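Local coordinates for protein probable transcriptional regulator, AsnC family (Thermus thermophilus, PDB 2DJW) that binds zinc as a stand-alone RAM-domain protein of the Lrp/AsnC family and may take part in sequence-specific DNA binding, though its function is unknown, at residues A[53-57]-A[58-62]; A[20-23]-A[24-27]. One frame throughout, in Å; residues are numbered along the deposited sequence.

Contact 1: residues A[53-57]-A[58-62]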
loop_
_atom_site.group_PDB
_atom_site.type_symbol
_atom_site.label_atom_id
_atom_site.label_comp_id
_atom_site.label_asym_id
_atom_site.label_seq_id
_atom_site.Cartn_x
_atom_site.Cartn_y
_atom_site.Cartn_z
ATOM N N ASP A 53 -4.229 -8.177 26.125
ATOM C CA ASP A 53 -5.565 -7.598 26.227
ATOM C C ASP A 53 -5.590 -6.429 27.229
ATOM O O ASP A 53 -6.155 -5.365 26.944
ATOM C CB ASP A 53 -6.594 -8.657 26.629
ATOM C CG ASP A 53 -8.033 -8.228 26.320
ATOM O OD1 ASP A 53 -8.345 -7.911 25.148
ATOM O OD2 ASP A 53 -8.859 -8.221 27.249
ATOM N N ASP A 54 -4.943 -6.632 28.378
ATOM C CA ASP A 54 -4.803 -5.604 29.398
ATOM C C ASP A 54 -4.097 -4.339 28.913
ATOM O O ASP A 54 -4.534 -3.231 29.235
ATOM C CB ASP A 54 -4.096 -6.176 30.627
ATOM C CG ASP A 54 -4.742 -7.462 31.126
ATOM O OD1 ASP A 54 -5.964 -7.654 30.895
ATOM O OD2 ASP A 54 -4.025 -8.294 31.733
ATOM N N VAL A 55 -3.016 -4.500 28.145
ATOM C CA VAL A 55 -2.230 -3.351 27.680
ATOM C C VAL A 55 -2.781 -2.689 26.442
ATOM O O VAL A 55 -2.825 -1.467 26.376
ATOM C CB VAL A 55 -0.646 -3.597 27.624
ATOM C CG1 VAL A 55 -0.289 -5.040 27.709
ATOM C CG2 VAL A 55 0.001 -2.941 26.407
ATOM N N VAL A 56 -3.213 -3.489 25.467
ATOM C CA VAL A 56 -3.650 -2.945 24.175
ATOM C C VAL A 56 -5.144 -2.644 24.167
ATOM O O VAL A 56 -5.528 -1.488 24.002
ATOM C CB VAL A 56 -3.265 -3.840 22.951
ATOM C CG1 VAL A 56 -3.672 -3.164 21.649
ATOM C CG2 VAL A 56 -1.771 -4.148 22.924
ATOM N N THR A 57 -5.982 -3.669 24.345
ATOM C CA THR A 57 -7.433 -3.504 24.186
ATOM C C THR A 57 -8.093 -2.703 25.321
ATOM O O THR A 57 -8.944 -1.874 25.069
ATOM C CB THR A 57 -8.153 -4.853 24.011
ATOM O OG1 THR A 57 -7.456 -5.647 23.049
ATOM C CG2 THR A 57 -9.609 -4.658 23.543
ATOM N N GLN A 58 -7.700 -2.961 26.562
ATOM C CA GLN A 58 -8.305 -2.271 27.699
ATOM C C GLN A 58 -7.476 -1.062 28.078
ATOM O O GLN A 58 -7.965 -0.157 28.748
ATOM C CB GLN A 58 -8.459 -3.188 28.930
ATOM C CG GLN A 58 -8.924 -4.639 28.685
ATOM C CD GLN A 58 -10.314 -4.787 28.055
ATOM O OE1 GLN A 58 -10.646 -5.853 27.526
ATOM N NE2 GLN A 58 -11.130 -3.727 28.112
ATOM N N GLY A 59 -6.219 -1.050 27.643
ATOM C CA GLY A 59 -5.226 -0.082 28.127
ATOM C C GLY A 59 -4.924 1.037 27.154
ATOM O O GLY A 59 -5.128 2.195 27.476
ATOM N N ILE A 60 -4.427 0.703 25.968
ATOM C CA ILE A 60 -4.122 1.722 24.956
ATOM C C ILE A 60 -5.380 2.113 24.182
ATOM O O ILE A 60 -5.639 3.308 23.954
ATOM C CB ILE A 60 -2.978 1.271 23.961
ATOM C CG1 ILE A 60 -1.634 1.195 24.682
ATOM C CG2 ILE A 60 -2.893 2.198 22.755
ATOM C CD1 ILE A 60 -0.513 0.531 23.911
ATOM N N LEU A 61 -6.152 1.116 23.760
ATOM C CA LEU A 61 -7.259 1.371 22.823
ATOM C C LEU A 61 -8.504 1.934 23.518
ATOM O O LEU A 61 -9.453 2.381 22.850
ATOM C CB LEU A 61 -7.604 0.129 21.989
ATOM C CG LEU A 61 -6.581 -0.459 21.008
ATOM C CD1 LEU A 61 -7.070 -1.825 20.525
ATOM C CD2 LEU A 61 -6.288 0.461 19.822
ATOM N N SER A 62 -8.480 1.927 24.850
ATOM C CA SER A 62 -9.528 2.551 25.651
ATOM C C SER A 62 -9.157 3.995 25.942
ATOM O O SER A 62 -9.771 4.652 26.807
ATOM C CB SER A 62 -9.708 1.812 26.974
ATOM O OG SER A 62 -8.750 2.263 27.921
#

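Contact 2: residues A[20-23]-A[24-27]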
loop_
_atom_site.group_PDB
_atom_site.type_symbol
_atom_site.label_atom_id
_atom_site.label_comp_id
_atom_site.label_asym_id
_atom_site.label_seq_id
_atom_site.Cartn_x
_atom_site.Cartn_y
_atom_site.Cartn_z
ATOM N N GLU A 20 2.366 9.938 27.659
ATOM C CA GLU A 20 2.401 9.957 29.128
ATOM C C GLU A 20 1.460 8.972 29.803
ATOM O O GLU A 20 1.832 8.357 30.798
ATOM C CB GLU A 20 2.115 11.376 29.635
ATOM C CG GLU A 20 3.161 12.367 29.176
ATOM C CD GLU A 20 2.820 13.780 29.551
ATOM O OE1 GLU A 20 1.622 14.100 29.697
ATOM O OE2 GLU A 20 3.760 14.575 29.695
ATOM N N ALA A 21 0.251 8.836 29.259
ATOM C CA ALA A 21 -0.708 7.822 29.710
ATOM C C ALA A 21 -0.234 6.373 29.518
ATOM O O ALA A 21 -0.450 5.549 30.400
ATOM C CB ALA A 21 -2.050 8.029 29.023
ATOM N N ILE A 22 0.390 6.069 28.365
ATOM C CA ILE A 22 0.889 4.707 28.056
ATOM C C ILE A 22 2.049 4.378 28.991
ATOM O O ILE A 22 2.201 3.246 29.426
ATOM C CB ILE A 22 1.367 4.544 26.564
ATOM C CG1 ILE A 22 0.314 5.004 25.543
ATOM C CG2 ILE A 22 1.813 3.109 26.255
ATOM C CD1 ILE A 22 -1.022 4.440 25.750
ATOM N N ALA A 23 2.863 5.380 29.301
ATOM C CA ALA A 23 3.921 5.231 30.289
ATOM C C ALA A 23 3.410 4.819 31.681
ATOM O O ALA A 23 4.181 4.293 32.479
ATOM C CB ALA A 23 4.734 6.515 30.380
ATOM N N GLU A 24 2.130 5.060 31.969
ATOM C CA GLU A 24 1.557 4.721 33.288
ATOM C C GLU A 24 1.190 3.250 33.473
ATOM O O GLU A 24 1.299 2.719 34.590
ATOM C CB GLU A 24 0.348 5.604 33.635
ATOM C CG GLU A 24 0.671 7.073 34.018
ATOM C CD GLU A 24 2.151 7.323 34.385
ATOM O OE1 GLU A 24 2.722 6.565 35.202
ATOM O OE2 GLU A 24 2.742 8.291 33.844
ATOM N N LEU A 25 0.762 2.607 32.384
ATOM C CA LEU A 25 0.415 1.176 32.364
ATOM C C LEU A 25 1.561 0.289 32.854
ATOM O O LEU A 25 2.676 0.369 32.331
ATOM C CB LEU A 25 0.007 0.720 30.959
ATOM C CG LEU A 25 -0.955 1.568 30.141
ATOM C CD1 LEU A 25 -1.112 0.978 28.739
ATOM C CD2 LEU A 25 -2.287 1.703 30.872
ATOM N N PRO A 26 1.268 -0.591 33.834
ATOM C CA PRO A 26 2.294 -1.360 34.544
ATOM C C PRO A 26 3.134 -2.261 33.637
ATOM O O PRO A 26 4.258 -2.611 34.000
ATOM C CB PRO A 26 1.485 -2.207 35.542
ATOM C CG PRO A 26 0.073 -2.230 35.009
ATOM C CD PRO A 26 -0.103 -0.907 34.306
ATOM N N GLN A 27 2.608 -2.633 32.472
ATOM C CA GLN A 27 3.327 -3.555 31.581
ATOM C C GLN A 27 4.338 -2.853 30.645
ATOM O O GLN A 27 5.156 -3.509 29.994
ATOM C CB GLN A 27 2.349 -4.439 30.799
ATOM C CG GLN A 27 1.226 -5.046 31.636
ATOM C CD GLN A 27 -0.012 -4.166 31.717
ATOM O OE1 GLN A 27 0.027 -2.964 31.432
ATOM N NE2 GLN A 27 -1.127 -4.768 32.104
#

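Contact 1: residues A[53-57]-A[58-62]
Asp53, Val55 and Val56 accept backbone bonds from Gln58, Ile60 and Leu61, each i to i+5, as helix 52-60 widens into pi-type turns over residues 53-60. Gln58 N gives its proton to Asp53 O (2.9 Å), Ile60 N to Val55 O (2.7 Å), and Leu61 N to Val56 O (2.7 Å). A weak i to i+4 bond, Ile60 N to Val56 O, persists beside them. With this wider turn, apolar branches five residues apart are brought to the same flank. Val56 and Leu61 run alongside each other in the same direction, with CG1 of Val56 against CD1 of Leu61 (3.8 Å). Val56 CG1 stands anti to the backbone N (chi1 -176°), which swings it onto the flank where Leu61 climbs. More loosely, Val55 CG2 meets Ile60 CD1 at 4.3 Å. Asp53 carries the polar edge. With CG anti to the backbone N (chi1 -162°), its carboxylate is directed toward Thr57 and Gln58: OD1 takes a weak bond from Thr57 OG1 (3.2 Å), and the Gln58 amide lies beside the carboxylate, their planes 77° apart. OD2 also forms a long, weak ion pair with Arg76 of a neighbouring subunit. An alanine here would take away the carboxylate, and Thr57 OG1 would probably lose this acceptor and that arginine a distant counter-charge. Toward the end of the helix, Ser62 OG bonds to Gln58 O (2.7 Å) from above the carbonyl plane. The chemistry divides by face: Val55, Val56 and Ile60 pack within the subunit, Leu61 reaches Val66 and Thr69 of its own chain and Gly12 of another, and Asp53 and Thr57 pack on Phe75 of a neighbouring subunit, the weak Thr57 bond and distant arginine giving the buried carboxylate modest polar support.

Contact 2: residues A[20-23]-A[24-27]
Leu25 packs closely against the backbone of Ile22 on the inner side of this turn, where helix 15-22 gives way to the loop leading into strand 28-34. Leu25 CG lies 3.6 Å from Ile22 O, whereas the ends of the two side chains meet more loosely, Ile22 CG2 to Leu25 CD1 at 4.4 Å. In Leu25, CG sits beside its own backbone N (chi1 -46°), which folds the branch back over the carbonyls of Ala21 and Ile22. Both side chains then rest on Ile60 of helix 52-60, and Ile22 continues inward to Val28 and Ala42 of the sheet. The backbone bonds here are short-range: Glu24 N donates to Ala21 O (3.1 Å) from well above the carbonyl plane, and Leu25 N reaches Ile22 O only weakly, at 3.4 Å. The exposed side is looser and acidic. Glu24 bends at chi2 (-17°), curling its carboxylate back over the turn until OE2 stands 3.2 Å from Glu20 O; these are two acceptors facing each other with no hydrogen bond to join them, so the approach is probably somewhat unfavourable. CB of Glu24 lies against Ala21 O (3.3 Å). Outward, Glu24 OE1 and Glu20 OE2 form long, weak ion pairs with Arg80 and Arg76 of a neighbouring subunit, whose Pro79 also packs on Ala23 and Glu24. The i to i+3 bonds end the helix in a tight turn; Leu25, its backbone near the polyproline conformation, and Pro26 then lead into strand 28-34, as in the first beta-alpha-beta unit of the ferredoxin-like RAM fold.

How the contacts relate
Contact 2 comes first along the chain, at the end of helix 15-22, and contact 1 follows on helix 52-60, after strands 28-34 and 40-46; their centres are about 11 Å apart. The two helices belong to the two beta-alpha-beta halves of one domain with a four-stranded antiparallel sheet. They meet directly: Ile60 CG1 packs against Ile22 CD1 at 3.5 Å, and Leu25 CD1 lies 3.8 Å from Val55 O. Gln27 brings the loop alongside the zinc-binding Asp54, with its NE2 3.6 Å from Asp54 CB. A largely apolar seam, with Gln27 at its polar end, therefore joins the halves, while the outer faces of both contacts meet other subunits of the assembly.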